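Local structure of protein CbbY (Rhodobacter sphaeroides, 4UAS) at residues A[3-8]-A[107-112]; A[33-38]-A[65-70]; A[50-55]-A[73-78]; A[98-103]-A[215-220]; A[174-179]-A[197-202]. The protein removes a phosphate group from the rubisco inhibitor xylulose-1,5-bisphosphate with the help of magnesium, as a highly selective sugar phosphatase of the haloacid dehalogenase superfamily. One frame throughout, in Å; residues are numbered along the deposited sequence.

Contact 1 (A[3-8]-A[107-112]); sequences EAILFD and AGIRLA. With MG (magnesium ion), chain D.
Ala4, Ile5 and Leu6 pair with Arg110, Leu111 and Ala112 as parallel neighbours, the two strand axes 4.8 Å apart and only 17° from alignment. Four backbone hydrogen bonds tie them together: Arg110 N to Glu3 O, Ile5 N to Arg110 O, Ala112 N to Ile5 O and Phe7 N to Ala112 O. The last is the shortest, 2.8 Å from N to O. Where the pairing begins, a water donates to both Glu3 O and Gly108 O.

Apolar contacts gather on the face that bears Ile5 and Leu111, whose side chains lie side by side and point the same way. Leu111 CD2 reaches Ile5 CB at 4.0 Å and Phe7 CE2 at 4.1 Å. Branched and aromatic residues suit this buried face, which helix 97-107 covers. On the other face the small Ala112 offers just its CB to Leu6 CG (4.1 Å), leaving Leu6 to meet Tyr157 and Ala160 of helix 155-164.

Metal binding comes last: beyond the strand, Asp8 OD2 coordinates magnesium at 2.1 Å, and Lys151 forms a salt bridge with OD1. This is the central parallel sheet of the HAD Rossmann-like fold, with the probable nucleophile, Asp8, just past a strand's C-terminal end.

Contact 2 (A[33-38]-A[65-70]); sequences VDWFWD and DPAPLP
Trp35 and Asp65 form the firm part of this contact. Trp35 NE1 donates to Asp65 O at 2.8 Å, and that oxygen lies in the ring plane, restraining the indole's tilt. Further along the same edge Trp35 CZ2 approaches Ala67 CA (3.7 Å), while Phe28 and Phe58 pack on the indole edge-to-face. A broad indole with one N-H suits a largely apolar site that offers a carbonyl at its edge. Val33 CG2 lies 3.5 Å above the indole plane, toward the rim, and Val33 CG1 touches Pro68 CD at 3.6 Å.

The outer side is polar and wet. Asp34 and Asp65 exchange bonds: Asp65 N donates to Asp34 OD1 (2.9 Å, 171°), and Asp34 N meets Asp65 OD2 from above its carboxylate plane. The two carboxylates stack, their planes 25° apart, and their repulsion is probably eased by the backbone N-H groups and a water donating to Asp34 OD2 and Asp65 OD1. Two interhelical loops so joined belong to the helical cap typical of many HAD phosphatases.

Contact 3 (A[50-55]-A[73-78]); sequences GGKERI and DIHRAK
His75 stands against the start of helix 51-61, its side chain crossing that of Lys52 at about a right angle. CG of His75 is anti to the backbone N (chi1 -176°), directing the imidazole at the other helix. There Lys52 N lies 3.7 Å above the ring plane, toward the rim, and Lys52 CG presses to 3.3 Å from His75 ND1. Gly51 CA comes within 3.8 Å of His75 CD2; any CB there would clash, so glycine fits. An alanine in place of His75 would probably open a gap beside Gly51 and leave the Lys52 methylenes freer. Bends at chi3 and chi4 keep Lys52 NZ near His75 ND1 (4.2 Å), while its salt bridge goes to Asp145. Deeper in, Ile55 CD1 meets Ile74 CG2 obliquely at 4.0 Å, branched chains suiting a buried seam.

Both segments carry substrate-binding residues. Segments 51-55 and 73-78, from helices 51-61 and 71-87, run at 126°, axes 9.6 Å apart, and helix 17-31 backs them through Phe24, on Ile55 and in a cation-pi contact with Lys78.

Contact 4 (A[98-103]-A[215-220]); sequences ADLIAE and AELGGL
The carboxylate of Glu103 lies flat against Leu220. Over one of its faces sits Leu220 CG, 3.6 Å from Glu103 CD, and Leu220 N lies on that same side. Close to the carboxylate plane, next to OE1, is Gly219 CA, 3.3 Å from that oxygen. Leu220 N is shared by the two oxygens in a pair of weak hydrogen bonds, 3.3 Å each to Glu103 OE1 and OE2; the one to OE2 is nearly straight at 174°, the other more bent.

Glutamate suits this place because its chain is long enough to bring an acceptor to a backbone N-H in the facing loop. CG is anti to the backbone N (chi1 -166°) and the chain runs extended beyond it, meeting Leu220 tip to tip. At the backbone angles of Gly219 a CB would jam against the preceding carbonyl oxygen, which explains the glycine. An alanine at Glu103 would probably leave Leu220 N without this acceptor and open a gap over Leu220 CG.

The inner side is carried by leucines. Leu100 CD2 touches Leu217 CD1 at 3.8 Å, the two side chains crossing at about a right angle, and Leu100 CD1 meets Leu220 CD2 at 4.0 Å.

The contact thus lays the chain that follows strand 209-210 along helix 97-107, while Leu100 and Leu220 both reach down to strand 4-7, onto Phe7 and Ile5 respectively.

Contact 5 (A[174-179]-A[197-202]); sequences LEDSLN and FYTRHE. With MG (magnesium ion), chain D.
Glu202 and Thr199 grip the turn that follows strand 171-175, where the HAD fold carries its acidic motif IV, here Glu175 and Asp176. Glu202 has the most surface buried, followed by Thr199 and Leu178. The chain of Glu202 is extended beyond CG, and Glu202 OE1 accepts from Leu178 N at 2.8 Å, the N-H arriving 37° out of the carboxylate plane. Leu178 opens helix 178-186, so the carboxylate is probably favoured by the positive end of the helix. OG of Ser177, the N-cap, accepts from Gly180 N, while Glu202 takes the Leu178 N-H in the same first turn. A water donates to Glu202 OE2 and accepts from Asn179 N.

Thr199 starts a type I turn closed by Glu202 N on Thr199 O. Thr199 OG1 donates to Asp176 O (2.8 Å), while Thr199 CG2 touches Ser177 CB at 3.7 Å; threonine supplies both the donor and the methyl that this corner needs. OG1, between the backbone N and the carbonyl carbon (chi1 64°), faces Asp176 O and also accepts from Gly196 N. Holding the Asp176 backbone probably steadies the carboxylate, whose OD1 binds magnesium at 2.2 Å. Asp176 OD2 accepts from a water 2.6 Å away that also donates to Thr199 OG1.

How the contacts relate
Contacts 1 and 5 meet at the metal: Asp8 OD2 and Asp176 OD1 stand 2.8 Å apart because both bind magnesium, and the strands before them are neighbours in the sheet. Contact 4 packs beside contact 1, with Ile109 CD1 3.5 Å from Leu220 CD1, and reaches contact 5 where Leu100 CD2 lies 3.8 Å from Leu174 CD2. Contacts 2 and 3 form a second group, joined through Trp35 CH2 and Ile74 CD1 at 3.9 Å. Nested in sequence within the loop that contact 1 closes, they belong to the cap. Contact 3 holds substrate-binding residues, with Gly51 CA about 13 Å from the magnesium ion; the centres of contacts 1 and 2 are 39 Å apart.

Contact 1 (A[3-8]-A[107-112])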
# COMPACT_ATOMS: atom_id res chain seq x y z
N GLU A 3 -10.92 11.03 14.51
CA GLU A 3 -11.95 9.98 14.57
C GLU A 3 -11.65 8.76 13.73
O GLU A 3 -12.16 7.71 13.97
CB GLU A 3 -13.31 10.53 14.17
CG GLU A 3 -13.83 11.51 15.22
CD GLU A 3 -15.14 12.16 14.90
OE1 GLU A 3 -15.75 11.83 13.87
OE2 GLU A 3 -15.53 13.06 15.71
N ALA A 4 -10.71 8.87 12.79
CA ALA A 4 -10.33 7.72 11.95
C ALA A 4 -8.89 7.94 11.47
O ALA A 4 -8.50 9.04 11.19
CB ALA A 4 -11.27 7.50 10.75
N ILE A 5 -8.19 6.80 11.29
CA ILE A 5 -6.90 6.76 10.63
C ILE A 5 -7.00 5.82 9.47
O ILE A 5 -7.46 4.69 9.61
CB ILE A 5 -5.77 6.30 11.61
CG1 ILE A 5 -5.79 7.06 12.93
CG2 ILE A 5 -4.44 6.40 10.92
CD1 ILE A 5 -4.94 6.43 14.03
N LEU A 6 -6.49 6.31 8.34
CA LEU A 6 -6.50 5.57 7.07
C LEU A 6 -5.05 5.23 6.72
O LEU A 6 -4.22 6.13 6.59
CB LEU A 6 -7.19 6.35 5.98
CG LEU A 6 -8.66 6.61 6.24
CD1 LEU A 6 -8.90 7.84 7.05
CD2 LEU A 6 -9.42 6.75 4.92
N PHE A 7 -4.75 3.97 6.58
CA PHE A 7 -3.42 3.46 6.29
C PHE A 7 -3.26 2.98 4.87
O PHE A 7 -3.99 2.13 4.40
CB PHE A 7 -3.08 2.27 7.17
CG PHE A 7 -3.00 2.59 8.65
CD1 PHE A 7 -1.77 2.84 9.25
CD2 PHE A 7 -4.13 2.59 9.44
CE1 PHE A 7 -1.69 3.06 10.64
CE2 PHE A 7 -4.03 2.87 10.79
CZ PHE A 7 -2.83 3.08 11.37
N ASP A 8 -2.23 3.51 4.18
CA ASP A 8 -1.65 2.86 3.06
C ASP A 8 -1.09 1.49 3.51
O ASP A 8 -0.82 1.30 4.68
CB ASP A 8 -0.54 3.75 2.54
CG ASP A 8 0.15 3.25 1.33
OD1 ASP A 8 -0.57 2.87 0.36
OD2 ASP A 8 1.38 3.06 1.33
N ALA A 107 -8.40 4.12 22.20
CA ALA A 107 -9.14 5.35 22.10
C ALA A 107 -10.44 5.26 21.33
O ALA A 107 -11.16 6.26 21.25
CB ALA A 107 -8.27 6.45 21.54
N GLY A 108 -10.75 4.10 20.79
CA GLY A 108 -11.99 3.95 20.03
C GLY A 108 -11.98 4.58 18.67
O GLY A 108 -13.02 4.80 18.06
N ILE A 109 -10.79 4.79 18.10
CA ILE A 109 -10.63 5.41 16.81
C ILE A 109 -10.81 4.33 15.71
O ILE A 109 -10.24 3.25 15.77
CB ILE A 109 -9.26 6.05 16.75
CG1 ILE A 109 -9.26 7.28 17.67
CG2 ILE A 109 -8.93 6.54 15.33
CD1 ILE A 109 -7.91 7.78 17.93
N ARG A 110 -11.62 4.61 14.71
CA ARG A 110 -11.83 3.61 13.67
C ARG A 110 -10.67 3.67 12.66
O ARG A 110 -10.11 4.71 12.36
CB ARG A 110 -13.17 3.83 12.99
CG ARG A 110 -14.33 3.69 13.95
CD ARG A 110 -15.68 3.74 13.23
NE ARG A 110 -15.98 2.43 12.61
CZ ARG A 110 -16.51 2.28 11.38
NH1 ARG A 110 -16.81 3.33 10.66
NH2 ARG A 110 -16.78 1.09 10.85
N LEU A 111 -10.38 2.52 12.09
CA LEU A 111 -9.20 2.30 11.23
C LEU A 111 -9.62 1.75 9.87
O LEU A 111 -10.45 0.86 9.77
CB LEU A 111 -8.27 1.28 11.91
CG LEU A 111 -7.80 1.65 13.30
CD1 LEU A 111 -6.89 0.57 13.87
CD2 LEU A 111 -7.14 2.97 13.42
N ALA A 112 -8.96 2.25 8.82
CA ALA A 112 -9.16 1.78 7.47
C ALA A 112 -7.82 1.47 6.81
O ALA A 112 -6.80 2.14 7.10
CB ALA A 112 -9.94 2.77 6.62
MG MG D . 2.53 2.81 -0.42
O HOH W 1 -13.98 6.98 15.81
O HOH W 2 3.92 2.78 -1.85
O HOH W 3 1.61 4.63 -1.31

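Contact 2 (A[33-38]-A[65-70])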
# COMPACT_ATOMS: atom_id res chain seq x y z
N VAL A 33 8.90 -16.86 -19.57
CA VAL A 33 9.23 -15.63 -20.28
C VAL A 33 10.58 -15.12 -19.81
O VAL A 33 11.04 -15.47 -18.71
CB VAL A 33 8.16 -14.52 -20.20
CG1 VAL A 33 6.91 -14.93 -20.94
CG2 VAL A 33 7.87 -14.13 -18.76
N ASP A 34 11.23 -14.29 -20.61
CA ASP A 34 12.52 -13.72 -20.33
C ASP A 34 12.49 -12.45 -19.50
O ASP A 34 13.56 -11.91 -19.12
CB ASP A 34 13.33 -13.53 -21.62
CG ASP A 34 12.81 -12.49 -22.54
OD1 ASP A 34 11.64 -12.14 -22.46
OD2 ASP A 34 13.60 -11.98 -23.38
N TRP A 35 11.33 -12.01 -19.09
CA TRP A 35 11.19 -10.74 -18.37
C TRP A 35 11.83 -10.85 -17.00
O TRP A 35 11.73 -11.85 -16.30
CB TRP A 35 9.70 -10.38 -18.17
CG TRP A 35 8.84 -10.53 -19.36
CD1 TRP A 35 9.18 -10.46 -20.69
CD2 TRP A 35 7.44 -10.68 -19.32
NE1 TRP A 35 8.07 -10.65 -21.46
CE2 TRP A 35 6.98 -10.77 -20.64
CE3 TRP A 35 6.51 -10.77 -18.27
CZ2 TRP A 35 5.63 -10.94 -20.95
CZ3 TRP A 35 5.15 -10.99 -18.58
CH2 TRP A 35 4.71 -11.03 -19.91
N PHE A 36 12.50 -9.75 -16.58
CA PHE A 36 13.13 -9.72 -15.26
C PHE A 36 13.25 -8.24 -14.87
O PHE A 36 13.77 -7.44 -15.65
CB PHE A 36 14.52 -10.38 -15.28
CG PHE A 36 15.17 -10.33 -13.97
CD1 PHE A 36 14.81 -11.30 -12.98
CD2 PHE A 36 16.00 -9.36 -13.60
CE1 PHE A 36 15.35 -11.29 -11.72
CE2 PHE A 36 16.54 -9.32 -12.34
CZ PHE A 36 16.23 -10.27 -11.37
N TRP A 37 12.70 -7.90 -13.72
CA TRP A 37 12.73 -6.55 -13.22
C TRP A 37 13.76 -6.36 -12.11
O TRP A 37 13.63 -6.88 -11.01
CB TRP A 37 11.34 -6.18 -12.67
CG TRP A 37 10.25 -6.15 -13.71
CD1 TRP A 37 10.38 -6.17 -15.02
CD2 TRP A 37 8.84 -6.04 -13.43
NE1 TRP A 37 9.16 -6.12 -15.65
CE2 TRP A 37 8.19 -6.02 -14.68
CE3 TRP A 37 8.05 -5.96 -12.28
CZ2 TRP A 37 6.80 -5.90 -14.79
CZ3 TRP A 37 6.69 -5.86 -12.42
CH2 TRP A 37 6.06 -5.83 -13.65
N ASP A 38 14.85 -5.67 -12.47
CA ASP A 38 15.85 -5.29 -11.49
C ASP A 38 15.36 -4.10 -10.67
O ASP A 38 14.33 -3.51 -10.97
CB ASP A 38 17.26 -5.13 -12.08
CG ASP A 38 17.40 -4.08 -13.11
OD1 ASP A 38 16.69 -3.03 -13.09
OD2 ASP A 38 18.35 -4.25 -14.00
N ASP A 65 9.93 -11.28 -24.66
CA ASP A 65 8.92 -12.19 -25.10
C ASP A 65 7.54 -11.54 -25.06
O ASP A 65 7.26 -10.76 -24.15
CB ASP A 65 8.88 -13.44 -24.21
CG ASP A 65 10.09 -14.30 -24.28
OD1 ASP A 65 10.75 -14.34 -25.37
OD2 ASP A 65 10.31 -15.08 -23.30
N PRO A 66 6.66 -11.91 -25.99
CA PRO A 66 5.25 -11.45 -25.87
C PRO A 66 4.59 -12.12 -24.68
O PRO A 66 4.97 -13.20 -24.27
CB PRO A 66 4.64 -11.88 -27.19
CG PRO A 66 5.42 -13.00 -27.62
CD PRO A 66 6.84 -12.79 -27.15
N ALA A 67 3.57 -11.49 -24.12
CA ALA A 67 2.85 -12.13 -23.02
C ALA A 67 2.22 -13.45 -23.46
O ALA A 67 1.51 -13.48 -24.47
CB ALA A 67 1.75 -11.21 -22.53
N PRO A 68 2.43 -14.53 -22.71
CA PRO A 68 1.85 -15.82 -23.11
C PRO A 68 0.49 -16.13 -22.46
O PRO A 68 -0.15 -17.06 -22.85
CB PRO A 68 2.89 -16.81 -22.58
CG PRO A 68 3.30 -16.22 -21.28
CD PRO A 68 3.38 -14.71 -21.58
N LEU A 69 -0.01 -15.25 -21.58
CA LEU A 69 -1.28 -15.34 -20.93
C LEU A 69 -1.85 -13.93 -20.85
O LEU A 69 -1.11 -12.93 -20.87
CB LEU A 69 -1.12 -15.81 -19.46
CG LEU A 69 -0.57 -17.13 -19.12
CD1 LEU A 69 -0.66 -17.34 -17.63
CD2 LEU A 69 -1.38 -18.20 -19.79
N PRO A 70 -3.18 -13.81 -20.61
CA PRO A 70 -3.74 -12.50 -20.32
C PRO A 70 -3.10 -11.92 -19.06
O PRO A 70 -2.73 -12.65 -18.16
CB PRO A 70 -5.22 -12.79 -20.07
CG PRO A 70 -5.50 -14.05 -20.88
CD PRO A 70 -4.23 -14.85 -20.70
O HOH W 4 12.72 -12.47 -26.08

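Contact 3 (A[50-55]-A[73-78])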
# COMPACT_ATOMS: atom_id res chain seq x y z
N GLY A 50 -0.87 -0.55 -8.79
CA GLY A 50 -1.65 -1.71 -9.16
C GLY A 50 -0.81 -2.68 -9.97
O GLY A 50 -0.18 -2.27 -10.95
N GLY A 51 -0.81 -3.94 -9.58
CA GLY A 51 0.05 -4.88 -10.27
C GLY A 51 -0.33 -5.10 -11.73
O GLY A 51 0.53 -5.27 -12.60
N LYS A 52 -1.62 -5.16 -12.02
CA LYS A 52 -2.05 -5.41 -13.40
C LYS A 52 -1.65 -4.22 -14.27
O LYS A 52 -1.16 -4.40 -15.42
CB LYS A 52 -3.56 -5.66 -13.51
CG LYS A 52 -4.03 -6.96 -12.91
CD LYS A 52 -5.51 -7.26 -13.14
CE LYS A 52 -6.46 -6.26 -12.61
NZ LYS A 52 -6.39 -5.94 -11.17
N GLU A 53 -1.87 -3.00 -13.74
CA GLU A 53 -1.53 -1.79 -14.44
C GLU A 53 -0.03 -1.70 -14.71
O GLU A 53 0.43 -1.21 -15.74
CB GLU A 53 -2.03 -0.56 -13.66
CG GLU A 53 -3.57 -0.45 -13.53
CD GLU A 53 -4.20 -1.32 -12.44
OE1 GLU A 53 -3.56 -2.12 -11.77
OE2 GLU A 53 -5.46 -1.13 -12.27
N ARG A 54 0.77 -2.13 -13.74
CA ARG A 54 2.22 -2.09 -13.85
C ARG A 54 2.68 -3.10 -14.93
O ARG A 54 3.53 -2.77 -15.74
CB ARG A 54 2.86 -2.47 -12.49
CG ARG A 54 4.32 -2.27 -12.45
CD ARG A 54 4.92 -2.45 -11.06
NE ARG A 54 4.35 -1.48 -10.19
CZ ARG A 54 3.84 -1.69 -9.02
NH1 ARG A 54 4.08 -2.83 -8.37
NH2 ARG A 54 3.06 -0.77 -8.45
N ILE A 55 2.10 -4.30 -14.95
CA ILE A 55 2.44 -5.24 -16.04
C ILE A 55 2.09 -4.64 -17.37
O ILE A 55 2.87 -4.72 -18.33
CB ILE A 55 1.76 -6.63 -15.79
CG1 ILE A 55 2.27 -7.30 -14.53
CG2 ILE A 55 1.92 -7.51 -17.03
CD1 ILE A 55 1.35 -8.39 -14.03
N ASP A 73 -4.30 -13.12 -15.67
CA ASP A 73 -3.84 -14.42 -15.27
C ASP A 73 -2.38 -14.36 -14.77
O ASP A 73 -2.02 -15.08 -13.83
CB ASP A 73 -3.99 -15.42 -16.42
CG ASP A 73 -5.46 -15.64 -16.77
OD1 ASP A 73 -6.26 -15.96 -15.89
OD2 ASP A 73 -5.83 -15.22 -17.82
N ILE A 74 -1.58 -13.55 -15.42
CA ILE A 74 -0.20 -13.31 -14.93
C ILE A 74 -0.24 -12.74 -13.50
O ILE A 74 0.47 -13.18 -12.58
CB ILE A 74 0.61 -12.40 -15.84
CG1 ILE A 74 0.68 -12.98 -17.28
CG2 ILE A 74 2.01 -12.14 -15.27
CD1 ILE A 74 1.26 -12.05 -18.30
N HIS A 75 -1.09 -11.73 -13.34
CA HIS A 75 -1.26 -11.08 -12.04
C HIS A 75 -1.79 -12.02 -10.98
O HIS A 75 -1.31 -11.98 -9.82
CB HIS A 75 -2.12 -9.85 -12.18
CG HIS A 75 -2.30 -9.05 -10.93
ND1 HIS A 75 -3.53 -8.89 -10.34
CD2 HIS A 75 -1.41 -8.40 -10.16
CE1 HIS A 75 -3.39 -8.20 -9.22
NE2 HIS A 75 -2.11 -7.88 -9.08
N ARG A 76 -2.76 -12.87 -11.34
CA ARG A 76 -3.26 -13.85 -10.37
C ARG A 76 -2.14 -14.78 -9.89
O ARG A 76 -2.01 -15.05 -8.70
CB ARG A 76 -4.42 -14.67 -10.99
CG ARG A 76 -5.00 -15.77 -10.13
CD ARG A 76 -6.17 -16.56 -10.77
NE ARG A 76 -6.46 -16.21 -12.17
CZ ARG A 76 -7.08 -15.09 -12.57
NH1 ARG A 76 -7.31 -14.86 -13.88
NH2 ARG A 76 -7.48 -14.16 -11.68
N ALA A 77 -1.33 -15.27 -10.83
CA ALA A 77 -0.24 -16.15 -10.47
C ALA A 77 0.78 -15.43 -9.54
O ALA A 77 1.26 -15.99 -8.57
CB ALA A 77 0.44 -16.65 -11.73
N LYS A 78 1.05 -14.18 -9.86
CA LYS A 78 1.98 -13.41 -9.05
C LYS A 78 1.41 -13.12 -7.66
O LYS A 78 2.15 -13.16 -6.68
CB LYS A 78 2.34 -12.11 -9.77
CG LYS A 78 3.21 -11.14 -8.94
CD LYS A 78 2.35 -10.09 -8.19
CE LYS A 78 3.13 -9.38 -7.11
NZ LYS A 78 2.35 -8.34 -6.45

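Contact 4 (A[98-103]-A[215-220])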
# COMPACT_ATOMS: atom_id res chain seq x y z
N ALA A 98 2.49 -0.82 14.81
CA ALA A 98 1.77 -1.61 15.80
C ALA A 98 1.38 -0.76 17.01
O ALA A 98 0.23 -0.86 17.51
CB ALA A 98 2.58 -2.85 16.26
N ASP A 99 2.29 0.07 17.52
CA ASP A 99 1.98 0.94 18.70
C ASP A 99 0.85 1.92 18.38
O ASP A 99 -0.02 2.13 19.22
CB ASP A 99 3.20 1.68 19.10
CG ASP A 99 4.28 0.78 19.67
OD1 ASP A 99 3.97 -0.35 20.08
OD2 ASP A 99 5.42 1.27 19.78
N LEU A 100 0.85 2.55 17.21
CA LEU A 100 -0.19 3.49 16.85
C LEU A 100 -1.55 2.76 16.78
O LEU A 100 -2.55 3.30 17.26
CB LEU A 100 0.13 4.15 15.53
CG LEU A 100 -0.89 5.20 15.09
CD1 LEU A 100 -0.90 6.33 16.03
CD2 LEU A 100 -0.60 5.67 13.66
N ILE A 101 -1.58 1.58 16.15
CA ILE A 101 -2.85 0.89 16.00
C ILE A 101 -3.38 0.51 17.36
O ILE A 101 -4.58 0.62 17.62
CB ILE A 101 -2.68 -0.26 15.04
CG1 ILE A 101 -2.56 0.32 13.61
CG2 ILE A 101 -3.83 -1.29 15.12
CD1 ILE A 101 -2.17 -0.65 12.51
N ALA A 102 -2.51 0.07 18.25
CA ALA A 102 -3.00 -0.32 19.60
C ALA A 102 -3.51 0.86 20.35
O ALA A 102 -4.55 0.74 21.01
CB ALA A 102 -1.87 -0.96 20.34
N GLU A 103 -2.84 2.00 20.29
CA GLU A 103 -3.29 3.21 20.93
C GLU A 103 -4.64 3.67 20.36
O GLU A 103 -5.52 4.10 21.10
CB GLU A 103 -2.29 4.31 20.78
CG GLU A 103 -2.54 5.48 21.68
CD GLU A 103 -1.56 6.63 21.47
OE1 GLU A 103 -0.62 6.45 20.67
OE2 GLU A 103 -1.74 7.71 22.09
N ALA A 215 7.70 5.68 14.03
CA ALA A 215 7.98 5.64 15.49
C ALA A 215 8.18 7.05 15.97
O ALA A 215 8.14 7.20 17.19
CB ALA A 215 9.16 4.77 15.78
N GLU A 216 8.37 8.05 15.11
CA GLU A 216 8.54 9.45 15.50
C GLU A 216 7.22 10.16 15.63
O GLU A 216 7.18 11.36 15.90
CB GLU A 216 9.45 10.16 14.55
CG GLU A 216 10.83 9.58 14.49
CD GLU A 216 11.71 10.04 13.31
OE1 GLU A 216 11.24 10.51 12.29
OE2 GLU A 216 12.88 9.73 13.31
N LEU A 217 6.10 9.47 15.38
CA LEU A 217 4.80 10.15 15.47
C LEU A 217 4.55 10.74 16.83
O LEU A 217 3.96 11.82 16.91
CB LEU A 217 3.71 9.17 15.15
CG LEU A 217 3.40 9.14 13.69
CD1 LEU A 217 2.45 7.99 13.38
CD2 LEU A 217 2.73 10.45 13.25
N GLY A 218 4.93 9.98 17.88
CA GLY A 218 4.70 10.47 19.23
C GLY A 218 3.26 10.29 19.69
O GLY A 218 2.74 11.06 20.54
N GLY A 219 2.64 9.25 19.19
CA GLY A 219 1.28 8.93 19.67
C GLY A 219 0.19 9.63 18.88
O GLY A 219 0.41 10.34 17.86
N LEU A 220 -1.04 9.45 19.35
CA LEU A 220 -2.19 10.00 18.64
C LEU A 220 -2.12 11.50 18.53
O LEU A 220 -2.55 12.08 17.55
CB LEU A 220 -3.51 9.57 19.32
CG LEU A 220 -3.91 8.09 19.18
CD1 LEU A 220 -5.12 7.75 20.12
CD2 LEU A 220 -4.23 7.69 17.74

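Contact 5 (A[174-179]-A[197-202])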
# COMPACT_ATOMS: atom_id res chain seq x y z
N LEU A 174 -1.85 7.89 6.62
CA LEU A 174 -0.40 7.56 6.66
C LEU A 174 -0.02 6.95 5.34
O LEU A 174 -0.66 6.03 4.83
CB LEU A 174 -0.06 6.59 7.76
CG LEU A 174 0.14 7.16 9.14
CD1 LEU A 174 -1.03 7.85 9.67
CD2 LEU A 174 0.65 6.10 10.07
N GLU A 175 1.04 7.51 4.73
CA GLU A 175 1.49 7.16 3.38
C GLU A 175 3.01 7.13 3.32
O GLU A 175 3.71 7.61 4.19
CB GLU A 175 0.98 8.21 2.37
CG GLU A 175 -0.42 7.89 1.86
CD GLU A 175 -0.46 6.75 0.88
OE1 GLU A 175 0.64 6.22 0.55
OE2 GLU A 175 -1.59 6.42 0.45
N ASP A 176 3.54 6.54 2.21
CA ASP A 176 4.93 6.44 1.97
C ASP A 176 5.37 6.99 0.63
O ASP A 176 6.58 7.03 0.37
CB ASP A 176 5.47 5.00 2.08
CG ASP A 176 5.04 4.20 0.86
OD1 ASP A 176 3.82 4.18 0.63
OD2 ASP A 176 5.86 3.57 0.16
N SER A 177 4.47 7.34 -0.28
CA SER A 177 4.79 7.68 -1.64
C SER A 177 4.08 8.91 -2.08
O SER A 177 3.04 9.31 -1.51
CB SER A 177 4.43 6.54 -2.58
OG SER A 177 3.02 6.45 -2.77
N LEU A 178 4.56 9.54 -3.13
CA LEU A 178 3.96 10.73 -3.70
C LEU A 178 2.58 10.43 -4.29
O LEU A 178 1.66 11.21 -4.07
CB LEU A 178 4.88 11.39 -4.69
CG LEU A 178 4.37 12.64 -5.37
CD1 LEU A 178 3.96 13.72 -4.35
CD2 LEU A 178 5.40 13.19 -6.35
N ASN A 179 2.43 9.34 -5.00
CA ASN A 179 1.12 8.99 -5.48
C ASN A 179 0.12 8.88 -4.34
O ASN A 179 -1.06 9.26 -4.47
CB ASN A 179 1.13 7.72 -6.27
CG ASN A 179 1.66 7.80 -7.68
OD1 ASN A 179 2.27 6.77 -8.20
ND2 ASN A 179 1.45 8.86 -8.31
N PHE A 197 12.56 2.71 0.94
CA PHE A 197 13.58 2.52 -0.01
C PHE A 197 13.27 3.07 -1.43
O PHE A 197 14.07 3.76 -2.07
CB PHE A 197 13.96 0.98 -0.11
CG PHE A 197 14.99 0.67 -1.14
CD1 PHE A 197 16.26 1.10 -1.00
CD2 PHE A 197 14.68 -0.13 -2.25
CE1 PHE A 197 17.20 0.85 -1.94
CE2 PHE A 197 15.64 -0.42 -3.17
CZ PHE A 197 16.90 0.08 -3.05
N TYR A 198 12.10 2.67 -1.92
CA TYR A 198 11.76 2.97 -3.29
C TYR A 198 11.16 4.36 -3.48
O TYR A 198 10.92 4.77 -4.60
CB TYR A 198 10.81 1.93 -3.83
CG TYR A 198 11.47 0.68 -4.30
CD1 TYR A 198 11.26 -0.54 -3.68
CD2 TYR A 198 12.26 0.70 -5.43
CE1 TYR A 198 11.82 -1.70 -4.17
CE2 TYR A 198 12.85 -0.48 -5.94
CZ TYR A 198 12.62 -1.67 -5.29
OH TYR A 198 13.18 -2.79 -5.84
N THR A 199 10.92 5.12 -2.40
CA THR A 199 10.29 6.44 -2.47
C THR A 199 11.09 7.57 -1.89
O THR A 199 10.66 8.70 -1.94
CB THR A 199 8.89 6.41 -1.89
OG1 THR A 199 9.02 6.09 -0.50
CG2 THR A 199 7.99 5.45 -2.63
N ARG A 200 12.24 7.27 -1.34
CA ARG A 200 13.01 8.27 -0.66
C ARG A 200 13.45 9.46 -1.53
O ARG A 200 13.64 10.58 -1.03
CB ARG A 200 14.21 7.67 0.03
CG ARG A 200 14.56 8.51 1.24
CD ARG A 200 15.68 7.81 1.93
NE ARG A 200 15.40 6.42 2.37
CZ ARG A 200 14.64 6.15 3.41
NH1 ARG A 200 14.46 4.89 3.77
NH2 ARG A 200 14.07 7.11 4.03
N HIS A 201 13.57 9.19 -2.84
CA HIS A 201 13.98 10.20 -3.81
C HIS A 201 12.85 11.18 -4.11
O HIS A 201 13.07 12.19 -4.83
CB HIS A 201 14.45 9.53 -5.10
CG HIS A 201 13.35 8.84 -5.84
ND1 HIS A 201 12.85 7.61 -5.47
CD2 HIS A 201 12.64 9.23 -6.91
CE1 HIS A 201 11.88 7.25 -6.26
NE2 HIS A 201 11.72 8.23 -7.14
N GLU A 202 11.61 10.85 -3.74
CA GLU A 202 10.46 11.67 -4.09
C GLU A 202 10.39 12.94 -3.25
O GLU A 202 11.01 13.06 -2.20
CB GLU A 202 9.16 10.89 -3.98
CG GLU A 202 9.09 9.68 -4.94
CD GLU A 202 7.82 8.89 -4.80
OE1 GLU A 202 7.21 8.87 -3.75
OE2 GLU A 202 7.39 8.29 -5.83
MG MG D . 2.53 2.81 -0.42
O HOH W 3 1.61 4.63 -1.31
O HOH W 5 8.47 3.34 0.28
O HOH W 2 3.92 2.78 -1.85
O HOH W 6 4.68 7.81 -6.14